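Local coordinates for protein zinc transport transcriptional regulator (Lactococcus lactis subsp. lactis, PDB 5YHY) that binds zinc and probably acts as a DNA-binding MarR-family transcription factor that controls zinc transport genes, at residues E24-K29 with T110-T115; Q40-M45 with K106-H111; E49-N54 with V92-L97; Q78-S83 with E99-V104. The protein carries 1 engineered substitution. All coordinates share one frame; numbering follows the deposited sequence.

Contact 1. Residues E24-K29 with T110-T115. With ZN (zinc ion), chain B.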
loop_
_atom_site.group_PDB
_atom_site.type_symbol
_atom_site.label_atom_id
_atom_site.label_comp_id
_atom_site.label_asym_id
_atom_site.label_seq_id
_atom_site.Cartn_x
_atom_site.Cartn_y
_atom_site.Cartn_z
ATOM N N GLU A 24 4.397 -7.888 -3.178
ATOM C CA GLU A 24 3.119 -8.076 -3.846
ATOM C C GLU A 24 2.016 -8.159 -2.809
ATOM O O GLU A 24 2.232 -8.659 -1.708
ATOM C CB GLU A 24 3.120 -9.388 -4.635
ATOM C CG GLU A 24 3.553 -9.272 -6.074
ATOM C CD GLU A 24 3.289 -10.552 -6.843
ATOM O OE1 GLU A 24 3.772 -11.616 -6.407
ATOM O OE2 GLU A 24 2.599 -10.495 -7.883
ATOM N N ILE A 25 0.827 -7.681 -3.164
ATOM C CA ILE A 25 -0.335 -7.863 -2.304
ATOM C C ILE A 25 -0.929 -9.250 -2.556
ATOM O O ILE A 25 -1.550 -9.497 -3.587
ATOM C CB ILE A 25 -1.402 -6.781 -2.555
ATOM C CG1 ILE A 25 -0.841 -5.388 -2.245
ATOM C CG2 ILE A 25 -2.650 -7.051 -1.709
ATOM C CD1 ILE A 25 -0.503 -5.185 -0.799
ATOM N N LEU A 26 -0.717 -10.157 -1.608
ATOM C CA LEU A 26 -1.221 -11.522 -1.723
ATOM C C LEU A 26 -1.924 -11.914 -0.439
ATOM O O LEU A 26 -1.430 -11.626 0.656
ATOM C CB LEU A 26 -0.079 -12.501 -1.995
ATOM C CG LEU A 26 0.582 -12.324 -3.360
ATOM C CD1 LEU A 26 1.881 -13.122 -3.430
ATOM C CD2 LEU A 26 -0.361 -12.731 -4.477
ATOM N N LEU A 27 -3.067 -12.576 -0.580
ATOM C CA LEU A 27 -3.851 -13.035 0.572
ATOM C C LEU A 27 -3.628 -14.508 0.848
ATOM O O LEU A 27 -3.159 -15.245 -0.013
ATOM C CB LEU A 27 -5.342 -12.827 0.318
ATOM C CG LEU A 27 -5.795 -11.374 0.232
ATOM C CD1 LEU A 27 -7.233 -11.286 -0.288
ATOM C CD2 LEU A 27 -5.670 -10.707 1.587
ATOM N N GLY A 28 -4.001 -14.934 2.051
ATOM C CA GLY A 28 -3.931 -16.337 2.420
ATOM C C GLY A 28 -2.501 -16.799 2.599
ATOM O O GLY A 28 -2.213 -17.998 2.587
ATOM N N LYS A 29 -1.598 -15.841 2.765
ATOM C CA LYS A 29 -0.183 -16.139 2.895
ATOM C C LYS A 29 0.308 -15.730 4.280
ATOM O O LYS A 29 -0.001 -14.638 4.758
ATOM C CB LYS A 29 0.598 -15.379 1.825
ATOM C CG LYS A 29 2.099 -15.566 1.885
ATOM C CD LYS A 29 2.762 -14.877 0.704
ATOM C CE LYS A 29 4.277 -14.978 0.786
ATOM N NZ LYS A 29 4.945 -14.378 -0.405
ATOM N N THR A 110 -0.429 -20.814 -5.746
ATOM C CA THR A 110 -1.548 -20.919 -4.816
ATOM C C THR A 110 -1.914 -19.560 -4.215
ATOM O O THR A 110 -3.104 -19.231 -4.082
ATOM C CB THR A 110 -1.259 -21.929 -3.701
ATOM O OG1 THR A 110 -1.094 -23.227 -4.283
ATOM C CG2 THR A 110 -2.411 -21.979 -2.721
ATOM N N HIS A 111 -0.907 -18.773 -3.850
ATOM C CA HIS A 111 -1.167 -17.453 -3.286
ATOM C C HIS A 111 -1.931 -16.568 -4.267
ATOM O O HIS A 111 -2.891 -15.897 -3.887
ATOM C CB HIS A 111 0.126 -16.757 -2.870
ATOM C CG HIS A 111 0.842 -17.437 -1.750
ATOM N ND1 HIS A 111 0.181 -18.099 -0.739
ATOM C CD2 HIS A 111 2.164 -17.559 -1.479
ATOM C CE1 HIS A 111 1.065 -18.609 0.102
ATOM N NE2 HIS A 111 2.275 -18.292 -0.323
ATOM N N HIS A 112 -1.497 -16.546 -5.524
ATOM C CA HIS A 112 -2.234 -15.795 -6.538
ATOM C C HIS A 112 -3.656 -16.295 -6.723
ATOM O O HIS A 112 -4.590 -15.502 -6.846
ATOM C CB HIS A 112 -1.492 -15.806 -7.872
ATOM C CG HIS A 112 -0.427 -14.766 -7.952
ATOM N ND1 HIS A 112 -0.704 -13.437 -8.202
ATOM C CD2 HIS A 112 0.910 -14.845 -7.776
ATOM C CE1 HIS A 112 0.421 -12.748 -8.194
ATOM N NE2 HIS A 112 1.415 -13.578 -7.936
ATOM N N GLU A 113 -3.814 -17.613 -6.741
ATOM C CA GLU A 113 -5.123 -18.221 -6.920
ATOM C C GLU A 113 -6.070 -17.822 -5.790
ATOM O O GLU A 113 -7.215 -17.447 -6.043
ATOM C CB GLU A 113 -4.988 -19.739 -6.989
ATOM C CG GLU A 113 -6.282 -20.471 -7.276
ATOM C CD GLU A 113 -6.087 -21.979 -7.276
ATOM O OE1 GLU A 113 -5.756 -22.538 -6.203
ATOM O OE2 GLU A 113 -6.250 -22.599 -8.351
ATOM N N LYS A 114 -5.571 -17.895 -4.556
ATOM C CA LYS A 114 -6.348 -17.555 -3.358
ATOM C C LYS A 114 -6.747 -16.091 -3.375
ATOM O O LYS A 114 -7.873 -15.721 -3.026
ATOM C CB LYS A 114 -5.516 -17.818 -2.097
ATOM C CG LYS A 114 -6.303 -17.647 -0.807
ATOM C CD LYS A 114 -7.534 -18.539 -0.870
ATOM C CE LYS A 114 -8.036 -18.903 0.499
ATOM N NZ LYS A 114 -9.206 -19.792 0.365
ATOM N N THR A 115 -5.803 -15.255 -3.779
ATOM C CA THR A 115 -6.017 -13.819 -3.803
ATOM C C THR A 115 -7.089 -13.486 -4.823
ATOM O O THR A 115 -8.060 -12.777 -4.519
ATOM C CB THR A 115 -4.715 -13.087 -4.141
ATOM O OG1 THR A 115 -3.742 -13.404 -3.138
ATOM C CG2 THR A 115 -4.924 -11.579 -4.159
HETATM ZN ZN ZN B . 3.370 -13.046 -7.654
HETATM O O HOH W 1 -2.656 -18.106 -0.366
#
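E24 and H112 meet at the zinc ion, almost tip to tip: E24 OE1 binds it at 1.9 Å and H112 NE2 at 2.0 Å. Their side chains cross at about a right angle, with carboxylate and imidazole planes 53° apart, and the second oxygen, OE2, lies at the edge of the H112 ring, 3.1 Å from its CE1. L26 comes in over a face of the same ring, its CD2 sitting 3.8 Å from the centroid and nearly on the normal, a CH-pi contact. One residue earlier on the helix, H111 takes K29 over a face of its ring. The lysine runs fully extended across the ring (CG anti to the backbone N, chi1 178°) and sets CG over the face, 3.7 Å from the centroid, while a water joins H111 ND1 to L27 O. T115 OG1 works in two directions: it accepts from L27 N at 2.8 Å, nearly straight at 167°, and donates to H111 O at 2.7 Å. H111 NE2 is held by E107. H42 of helix 38-49 and H108 of helix 102-123 complete the zinc site, while I25 and L27 turn to F18 on helix 4-19 and also pack on M16 and F145, respectively, of the second subunit.

Contact 2. Residues Q40-M45 with K106-H111. With ZN (zinc ion), chain B.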
loop_
_atom_site.group_PDB
_atom_site.type_symbol
_atom_site.label_atom_id
_atom_site.label_comp_id
_atom_site.label_asym_id
_atom_site.label_seq_id
_atom_site.Cartn_x
_atom_site.Cartn_y
_atom_site.Cartn_z
ATOM N N GLN A 40 11.177 -12.963 -10.144
ATOM C CA GLN A 40 11.749 -14.287 -9.956
ATOM C C GLN A 40 10.663 -15.330 -9.685
ATOM O O GLN A 40 10.680 -16.411 -10.276
ATOM C CB GLN A 40 12.792 -14.255 -8.832
ATOM C CG GLN A 40 14.012 -13.437 -9.235
ATOM C CD GLN A 40 14.820 -12.921 -8.063
ATOM O OE1 GLN A 40 14.652 -13.364 -6.927
ATOM N NE2 GLN A 40 15.710 -11.970 -8.340
ATOM N N GLU A 41 9.709 -14.990 -8.816
ATOM C CA GLU A 41 8.622 -15.909 -8.495
ATOM C C GLU A 41 7.806 -16.208 -9.742
ATOM O O GLU A 41 7.363 -17.334 -9.957
ATOM C CB GLU A 41 7.694 -15.310 -7.426
ATOM C CG GLU A 41 8.345 -15.043 -6.079
ATOM C CD GLU A 41 8.214 -16.205 -5.113
ATOM O OE1 GLU A 41 7.939 -17.336 -5.555
ATOM O OE2 GLU A 41 8.391 -15.978 -3.896
ATOM N N HIS A 42 7.601 -15.190 -10.571
ATOM C CA HIS A 42 6.764 -15.366 -11.747
ATOM C C HIS A 42 7.442 -16.167 -12.847
ATOM O O HIS A 42 6.776 -16.891 -13.575
ATOM C CB HIS A 42 6.242 -14.022 -12.237
ATOM C CG HIS A 42 5.408 -13.329 -11.214
ATOM N ND1 HIS A 42 5.040 -12.006 -11.323
ATOM C CD2 HIS A 42 4.886 -13.769 -10.043
ATOM C CE1 HIS A 42 4.320 -11.661 -10.272
ATOM N NE2 HIS A 42 4.217 -12.713 -9.476
ATOM N N ILE A 43 8.765 -16.068 -12.939
ATOM C CA ILE A 43 9.484 -16.946 -13.846
ATOM C C ILE A 43 9.290 -18.398 -13.421
ATOM O O ILE A 43 9.023 -19.263 -14.252
ATOM C CB ILE A 43 10.974 -16.584 -13.913
ATOM C CG1 ILE A 43 11.129 -15.243 -14.655
ATOM C CG2 ILE A 43 11.771 -17.700 -14.617
ATOM C CD1 ILE A 43 12.558 -14.795 -14.808
ATOM N N LEU A 44 9.378 -18.659 -12.123
ATOM C CA LEU A 44 9.204 -20.027 -11.647
ATOM C C LEU A 44 7.807 -20.555 -11.967
ATOM O O LEU A 44 7.660 -21.691 -12.408
ATOM C CB LEU A 44 9.499 -20.139 -10.155
ATOM C CG LEU A 44 10.926 -19.832 -9.717
ATOM C CD1 LEU A 44 11.019 -20.074 -8.225
ATOM C CD2 LEU A 44 11.942 -20.698 -10.451
ATOM N N MET A 45 6.786 -19.714 -11.792
ATOM C CA MET A 45 5.430 -20.110 -12.166
ATOM C C MET A 45 5.309 -20.422 -13.642
ATOM O O MET A 45 4.624 -21.361 -14.031
ATOM C CB MET A 45 4.407 -19.028 -11.793
ATOM C CG MET A 45 4.074 -18.991 -10.323
ATOM S SD MET A 45 2.842 -17.732 -9.902
ATOM C CE MET A 45 1.480 -18.195 -10.955
ATOM N N LYS A 106 4.671 -23.824 -6.854
ATOM C CA LYS A 106 3.328 -24.256 -6.498
ATOM C C LYS A 106 2.757 -23.344 -5.424
ATOM O O LYS A 106 1.590 -22.953 -5.502
ATOM C CB LYS A 106 3.327 -25.710 -6.010
ATOM C CG LYS A 106 1.941 -26.233 -5.662
ATOM C CD LYS A 106 2.026 -27.590 -4.971
ATOM C CE LYS A 106 0.691 -27.983 -4.348
ATOM N NZ LYS A 106 0.831 -29.180 -3.472
ATOM N N GLU A 107 3.581 -22.995 -4.436
ATOM C CA GLU A 107 3.134 -22.130 -3.346
ATOM C C GLU A 107 2.758 -20.757 -3.866
ATOM O O GLU A 107 1.721 -20.209 -3.496
ATOM C CB GLU A 107 4.200 -21.976 -2.264
ATOM C CG GLU A 107 3.769 -21.049 -1.132
ATOM C CD GLU A 107 4.828 -20.872 -0.055
ATOM O OE1 GLU A 107 5.726 -21.734 0.059
ATOM O OE2 GLU A 107 4.756 -19.864 0.683
ATOM N N HIS A 108 3.607 -20.185 -4.714
ATOM C CA HIS A 108 3.297 -18.853 -5.215
ATOM C C HIS A 108 2.043 -18.848 -6.078
ATOM O O HIS A 108 1.241 -17.912 -6.005
ATOM C CB HIS A 108 4.467 -18.249 -5.988
ATOM C CG HIS A 108 4.390 -16.760 -6.098
ATOM N ND1 HIS A 108 4.657 -15.927 -5.036
ATOM C CD2 HIS A 108 4.044 -15.957 -7.134
ATOM C CE1 HIS A 108 4.507 -14.669 -5.417
ATOM N NE2 HIS A 108 4.117 -14.665 -6.678
ATOM N N ALA A 109 1.880 -19.876 -6.906
ATOM C CA ALA A 109 0.694 -19.993 -7.730
ATOM C C ALA A 109 -0.533 -20.052 -6.826
ATOM O O ALA A 109 -1.547 -19.409 -7.093
ATOM C CB ALA A 109 0.771 -21.224 -8.612
ATOM N N THR A 110 -0.429 -20.814 -5.746
ATOM C CA THR A 110 -1.548 -20.919 -4.816
ATOM C C THR A 110 -1.914 -19.560 -4.215
ATOM O O THR A 110 -3.104 -19.231 -4.082
ATOM C CB THR A 110 -1.259 -21.929 -3.701
ATOM O OG1 THR A 110 -1.094 -23.227 -4.283
ATOM C CG2 THR A 110 -2.411 -21.979 -2.721
ATOM N N HIS A 111 -0.907 -18.773 -3.850
ATOM C CA HIS A 111 -1.167 -17.453 -3.286
ATOM C C HIS A 111 -1.931 -16.568 -4.267
ATOM O O HIS A 111 -2.891 -15.897 -3.887
ATOM C CB HIS A 111 0.126 -16.757 -2.870
ATOM C CG HIS A 111 0.842 -17.437 -1.750
ATOM N ND1 HIS A 111 0.181 -18.099 -0.739
ATOM C CD2 HIS A 111 2.164 -17.559 -1.479
ATOM C CE1 HIS A 111 1.065 -18.609 0.102
ATOM N NE2 HIS A 111 2.275 -18.292 -0.323
HETATM ZN ZN ZN B . 3.370 -13.046 -7.654
#
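The zinc site joins H42 on helix 38-49 to H108 on helix 102-123, each binding the ion through NE2 at 2.0 Å. The two rings meet rim to rim with planes 48° apart, and the short helical segments pass at 102°, their axes 9.2 Å apart. E41 lids the H108 ring: CB stands over its centre, 3.6 Å from the centroid, and a bend at chi2 lays the carboxylate nearly flat, at 17° to the ring, with OE1 3.6 Å from H108 ND1. A glycine in place of E41 would probably open a gap over this face and leave the imidazole less firmly set. M45 takes the ring from its edge, SD 3.5 Å from H108 CD2, then bends to put CE 3.9 Å from A109 CB. E24 and H112 fill the other two zinc positions. Because both histidines give NE2 to one ion, the metal ties the two helices together, while E41, a zinc ligand in another structure of this protein, here makes a stacking contact instead.

Contact 3. Residues E49-N54 with V92-L97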
loop_
_atom_site.group_PDB
_atom_site.type_symbol
_atom_site.label_atom_id
_atom_site.label_comp_id
_atom_site.label_asym_id
_atom_site.label_seq_id
_atom_site.Cartn_x
_atom_site.Cartn_y
_atom_site.Cartn_z
ATOM N N GLU A 49 4.793 -24.394 -15.819
ATOM C CA GLU A 49 3.809 -24.607 -16.866
ATOM C C GLU A 49 4.467 -25.064 -18.167
ATOM O O GLU A 49 3.953 -25.944 -18.856
ATOM C CB GLU A 49 3.039 -23.302 -17.080
ATOM C CG GLU A 49 2.012 -23.316 -18.181
ATOM C CD GLU A 49 1.338 -21.962 -18.320
ATOM O OE1 GLU A 49 1.889 -21.089 -19.027
ATOM O OE2 GLU A 49 0.271 -21.764 -17.704
ATOM N N GLN A 50 5.617 -24.476 -18.487
ATOM C CA GLN A 50 6.289 -24.729 -19.760
ATOM C C GLN A 50 7.775 -24.392 -19.694
ATOM O O GLN A 50 8.141 -23.293 -19.295
ATOM C CB GLN A 50 5.662 -23.876 -20.864
ATOM C CG GLN A 50 4.414 -24.459 -21.504
ATOM C CD GLN A 50 4.727 -25.546 -22.514
ATOM O OE1 GLN A 50 4.724 -26.736 -22.187
ATOM N NE2 GLN A 50 4.996 -25.143 -23.755
ATOM N N ILE A 51 8.622 -25.328 -20.110
ATOM C CA ILE A 51 10.035 -25.020 -20.332
ATOM C C ILE A 51 10.117 -23.894 -21.363
ATOM O O ILE A 51 9.438 -23.940 -22.391
ATOM C CB ILE A 51 10.802 -26.258 -20.841
ATOM C CG1 ILE A 51 10.921 -27.300 -19.725
ATOM C CG2 ILE A 51 12.170 -25.864 -21.365
ATOM C CD1 ILE A 51 11.530 -28.616 -20.179
ATOM N N SER A 52 10.939 -22.877 -21.097
ATOM C CA SER A 52 10.868 -21.654 -21.883
ATOM C C SER A 52 12.224 -21.029 -22.178
ATOM O O SER A 52 13.151 -21.124 -21.374
ATOM C CB SER A 52 10.025 -20.602 -21.145
ATOM O OG SER A 52 8.745 -21.094 -20.784
ATOM N N THR A 53 12.316 -20.357 -23.319
ATOM C CA THR A 53 13.480 -19.541 -23.653
ATOM C C THR A 53 13.461 -18.177 -22.954
ATOM O O THR A 53 12.429 -17.750 -22.422
ATOM C CB THR A 53 13.538 -19.269 -25.168
ATOM O OG1 THR A 53 12.392 -18.492 -25.546
ATOM C CG2 THR A 53 13.542 -20.577 -25.951
ATOM N N ASN A 54 14.597 -17.483 -22.974
ATOM C CA ASN A 54 14.641 -16.111 -22.473
ATOM C C ASN A 54 13.591 -15.261 -23.178
ATOM O O ASN A 54 12.911 -14.449 -22.546
ATOM C CB ASN A 54 16.014 -15.475 -22.701
ATOM C CG ASN A 54 17.077 -16.034 -21.790
ATOM O OD1 ASN A 54 17.244 -17.244 -21.685
ATOM N ND2 ASN A 54 17.811 -15.149 -21.126
ATOM N N VAL A 92 19.834 -22.260 -29.055
ATOM C CA VAL A 92 18.688 -21.895 -28.226
ATOM C C VAL A 92 18.738 -22.508 -26.824
ATOM O O VAL A 92 18.712 -23.725 -26.673
ATOM C CB VAL A 92 17.365 -22.285 -28.902
ATOM C CG1 VAL A 92 16.185 -21.952 -27.993
ATOM C CG2 VAL A 92 17.231 -21.571 -30.247
ATOM N N VAL A 93 18.795 -21.644 -25.810
ATOM C CA VAL A 93 18.808 -22.076 -24.415
ATOM C C VAL A 93 17.388 -22.144 -23.864
ATOM O O VAL A 93 16.608 -21.212 -24.044
ATOM C CB VAL A 93 19.604 -21.094 -23.534
ATOM C CG1 VAL A 93 19.578 -21.544 -22.079
ATOM C CG2 VAL A 93 21.041 -20.961 -24.036
ATOM N N LEU A 94 17.071 -23.238 -23.180
ATOM C CA LEU A 94 15.778 -23.398 -22.515
ATOM C C LEU A 94 15.977 -23.470 -21.009
ATOM O O LEU A 94 17.011 -23.954 -20.534
ATOM C CB LEU A 94 15.100 -24.683 -22.986
ATOM C CG LEU A 94 14.765 -24.811 -24.469
ATOM C CD1 LEU A 94 14.517 -26.270 -24.812
ATOM C CD2 LEU A 94 13.558 -23.961 -24.804
ATOM N N TRP A 95 14.986 -22.998 -20.258
ATOM C CA TRP A 95 15.041 -23.032 -18.802
ATOM C C TRP A 95 13.950 -23.902 -18.233
ATOM O O TRP A 95 12.808 -23.867 -18.706
ATOM C CB TRP A 95 14.909 -21.617 -18.236
ATOM C CG TRP A 95 16.045 -20.751 -18.652
ATOM C CD1 TRP A 95 16.082 -19.907 -19.718
ATOM C CD2 TRP A 95 17.335 -20.672 -18.032
ATOM N NE1 TRP A 95 17.308 -19.287 -19.790
ATOM C CE2 TRP A 95 18.094 -19.739 -18.762
ATOM C CE3 TRP A 95 17.914 -21.292 -16.919
ATOM C CZ2 TRP A 95 19.410 -19.417 -18.426
ATOM C CZ3 TRP A 95 19.209 -20.965 -16.582
ATOM C CH2 TRP A 95 19.945 -20.037 -17.331
ATOM N N SER A 96 14.306 -24.677 -17.214
ATOM C CA SER A 96 13.334 -25.487 -16.490
ATOM C C SER A 96 13.543 -25.399 -14.983
ATOM O O SER A 96 14.607 -24.988 -14.512
ATOM C CB SER A 96 13.404 -26.941 -16.958
ATOM O OG SER A 96 14.701 -27.456 -16.758
ATOM N N LEU A 97 12.519 -25.780 -14.224
ATOM C CA LEU A 97 12.624 -25.818 -12.775
ATOM C C LEU A 97 13.533 -26.957 -12.334
ATOM O O LEU A 97 13.587 -28.000 -12.982
ATOM C CB LEU A 97 11.253 -26.059 -12.147
ATOM C CG LEU A 97 10.181 -25.004 -12.390
ATOM C CD1 LEU A 97 8.971 -25.356 -11.540
ATOM C CD2 LEU A 97 10.721 -23.636 -12.020
HETATM O O HOH W 2 16.949 -18.545 -24.391
#
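W95 NE1 donates to N54 OD1 at 2.8 Å, the oxygen lying in the indole plane and the bond bent to 153°. Beside it, S52 and W95 form a single antiparallel, hydrogen-bonded pair: W95 N reaches S52 O at 2.9 Å, and S52 N reaches W95 O at 3.2 Å. This is how the residues between helices 38-49 and 54-61 join the two-stranded wing of the winged helix-turn-helix fold, along the side of strand 93-97 that does not pair with strand 81-85. A water extends the link, accepting from N54 N at 2.9 Å and donating to V93 O at 2.7 Å. T53, at the N-cap of helix 54-61, has OG1 between its backbone N and carbonyl carbon (chi1 64°), from where it caps K56 N and turns CG2 to the strand. The indole itself packs on L72 and Q76 of helix 65-77 and on I81. An alanine at W95 would remove the indole N-H and the ring, and would probably leave N54 OD1 without this donor and open a gap against L72 and I81. Further out the contact is apolar. I51 crosses L94 at about a right angle, CG2 lying 3.6 Å from L94 CB, and its CG1 branch meets S96 CB. T53 CG2 touches two side chains, L94 CD2 at 3.6 Å and V92 CG1 at 3.6 Å.

Contact 4. Residues Q78-S83 with E99-V104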
loop_
_atom_site.group_PDB
_atom_site.type_symbol
_atom_site.label_atom_id
_atom_site.label_comp_id
_atom_site.label_asym_id
_atom_site.label_seq_id
_atom_site.Cartn_x
_atom_site.Cartn_y
_atom_site.Cartn_z
ATOM N N GLN A 78 20.698 -19.616 -7.131
ATOM C CA GLN A 78 19.994 -20.288 -6.042
ATOM C C GLN A 78 19.598 -21.722 -6.399
ATOM O O GLN A 78 18.895 -22.389 -5.638
ATOM C CB GLN A 78 18.752 -19.477 -5.645
ATOM C CG GLN A 78 19.069 -18.081 -5.129
ATOM C CD GLN A 78 19.868 -18.108 -3.839
ATOM O OE1 GLN A 78 19.523 -18.826 -2.899
ATOM N NE2 GLN A 78 20.949 -17.335 -3.792
ATOM N N GLU A 79 20.039 -22.182 -7.565
ATOM C CA GLU A 79 19.785 -23.545 -8.021
ATOM C C GLU A 79 18.298 -23.882 -8.094
ATOM O O GLU A 79 17.877 -25.007 -7.808
ATOM C CB GLU A 79 20.566 -24.551 -7.162
ATOM C CG GLU A 79 22.066 -24.333 -7.266
ATOM C CD GLU A 79 22.872 -25.247 -6.368
ATOM O OE1 GLU A 79 22.332 -25.705 -5.344
ATOM O OE2 GLU A 79 24.048 -25.499 -6.693
ATOM N N LEU A 80 17.519 -22.884 -8.503
ATOM C CA LEU A 80 16.075 -23.002 -8.637
ATOM C C LEU A 80 15.663 -23.295 -10.078
ATOM O O LEU A 80 14.555 -23.776 -10.333
ATOM C CB LEU A 80 15.394 -21.724 -8.136
ATOM C CG LEU A 80 15.404 -21.549 -6.615
ATOM C CD1 LEU A 80 15.040 -20.130 -6.212
ATOM C CD2 LEU A 80 14.456 -22.564 -5.986
ATOM N N ILE A 81 16.558 -23.004 -11.022
ATOM C CA ILE A 81 16.305 -23.320 -12.425
ATOM C C ILE A 81 17.581 -23.876 -13.024
ATOM O O ILE A 81 18.659 -23.719 -12.444
ATOM C CB ILE A 81 15.883 -22.084 -13.248
ATOM C CG1 ILE A 81 16.994 -21.029 -13.238
ATOM C CG2 ILE A 81 14.565 -21.509 -12.711
ATOM C CD1 ILE A 81 16.652 -19.756 -14.007
ATOM N N LYS A 82 17.444 -24.507 -14.183
ATOM C CA LYS A 82 18.578 -25.087 -14.896
ATOM C C LYS A 82 18.390 -24.917 -16.400
ATOM O O LYS A 82 17.273 -25.027 -16.927
ATOM C CB LYS A 82 18.740 -26.568 -14.530
ATOM C CG LYS A 82 17.495 -27.420 -14.788
ATOM C CD LYS A 82 17.696 -28.847 -14.272
ATOM C CE LYS A 82 16.413 -29.664 -14.377
ATOM N NZ LYS A 82 15.941 -29.819 -15.778
ATOM N N SER A 83 19.488 -24.653 -17.101
ATOM C CA SER A 83 19.432 -24.481 -18.537
ATOM C C SER A 83 19.687 -25.785 -19.286
ATOM O O SER A 83 20.346 -26.701 -18.783
ATOM C CB SER A 83 20.455 -23.436 -18.979
ATOM O OG SER A 83 21.779 -23.874 -18.667
ATOM N N GLU A 99 14.048 -29.576 -8.979
ATOM C CA GLU A 99 13.103 -30.126 -8.005
ATOM C C GLU A 99 12.916 -29.190 -6.812
ATOM O O GLU A 99 11.817 -29.080 -6.264
ATOM C CB GLU A 99 13.544 -31.518 -7.536
ATOM C CG GLU A 99 12.771 -32.664 -8.183
ATOM C CD GLU A 99 11.257 -32.539 -8.017
ATOM O OE1 GLU A 99 10.793 -32.070 -6.951
ATOM O OE2 GLU A 99 10.527 -32.903 -8.963
ATOM N N LYS A 100 13.986 -28.510 -6.413
ATOM C CA LYS A 100 13.937 -27.546 -5.319
ATOM C C LYS A 100 12.837 -26.499 -5.551
ATOM O O LYS A 100 12.180 -26.046 -4.612
ATOM C CB LYS A 100 15.300 -26.860 -5.186
ATOM C CG LYS A 100 15.407 -25.785 -4.111
ATOM C CD LYS A 100 16.817 -25.195 -4.094
ATOM C CE LYS A 100 16.927 -23.986 -3.183
ATOM N NZ LYS A 100 18.342 -23.505 -3.052
ATOM N N ALA A 101 12.637 -26.132 -6.815
ATOM C CA ALA A 101 11.743 -25.030 -7.161
ATOM C C ALA A 101 10.279 -25.426 -7.280
ATOM O O ALA A 101 9.393 -24.569 -7.222
ATOM C CB ALA A 101 12.197 -24.373 -8.461
ATOM N N VAL A 102 10.028 -26.715 -7.464
ATOM C CA VAL A 102 8.674 -27.207 -7.684
ATOM C C VAL A 102 7.696 -26.737 -6.595
ATOM O O VAL A 102 6.655 -26.173 -6.909
ATOM C CB VAL A 102 8.663 -28.741 -7.844
ATOM C CG1 VAL A 102 7.239 -29.273 -7.853
ATOM C CG2 VAL A 102 9.391 -29.125 -9.123
ATOM N N PRO A 103 8.030 -26.953 -5.313
ATOM C CA PRO A 103 7.075 -26.489 -4.297
ATOM C C PRO A 103 7.010 -24.963 -4.181
ATOM O O PRO A 103 5.972 -24.431 -3.774
ATOM C CB PRO A 103 7.615 -27.100 -2.999
ATOM C CG PRO A 103 9.085 -27.320 -3.264
ATOM C CD PRO A 103 9.151 -27.706 -4.718
ATOM N N VAL A 104 8.101 -24.282 -4.530
ATOM C CA VAL A 104 8.179 -22.828 -4.453
ATOM C C VAL A 104 7.195 -22.239 -5.453
ATOM O O VAL A 104 6.417 -21.343 -5.118
ATOM C CB VAL A 104 9.614 -22.314 -4.760
ATOM C CG1 VAL A 104 9.665 -20.787 -4.789
ATOM C CG2 VAL A 104 10.613 -22.866 -3.741
#
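L80 and A101 make the close part of this contact, where the turn after helix 65-77 meets the residues leading into helix 102-123. A101 points its CB toward the turn, and this atom lies only 3.1 Å from L80 O, a snug fit. The leucine adds its own branch: CD2 is 3.8 Å from A101 CB and 3.8 Å from K100 CG, with V104 CG2 a looser neighbour at 4.5 Å. L80 also packs on L75 and L36, and V104 on L44, which makes this the buried, apolar side. The other side faces solvent and rests on one long chain. K100 holds CG anti to its backbone N (chi1 178°) and stays extended to its tip, crossing the L80 side chain obliquely on its way to Q78 O, which NZ reaches at 2.9 Å. The carboxylate of E79 stands apart, its OE1 5.1 Å from K100 NZ, too far for a salt bridge. E79 has positive phi and is the C-prime residue of a Schellman motif, in which L80 N bonds to L75 O and E79 N to Q76 O. K100 therefore brings its ammonium to a carbonyl just beyond the end of helix 65-77, where the positive charge would probably be favoured by the helix dipole, with the nearby E79 adding a weaker attraction.

Overall arrangement
Contacts 1 and 2 touch at the zinc ion, their centres 10 Å apart, and use successive turns of helix 102-123, sharing T110 and H111. Both span the chain from its first part to that helix, and the segments of contacts 3 and 4 all fall within this span. Those two alternate along the chain, their centres 12 Å apart, and reach the sheet of strands 81-85 and 93-97, where S96 and K82 join them. L44 of helix 38-49 links the two groups, packing on L97 of contact 3 and on I81 and V104 of contact 4. Helices 38-49 and 102-123 thus carry zinc ligands and also lead to the wing, consistent with zinc influencing DNA binding.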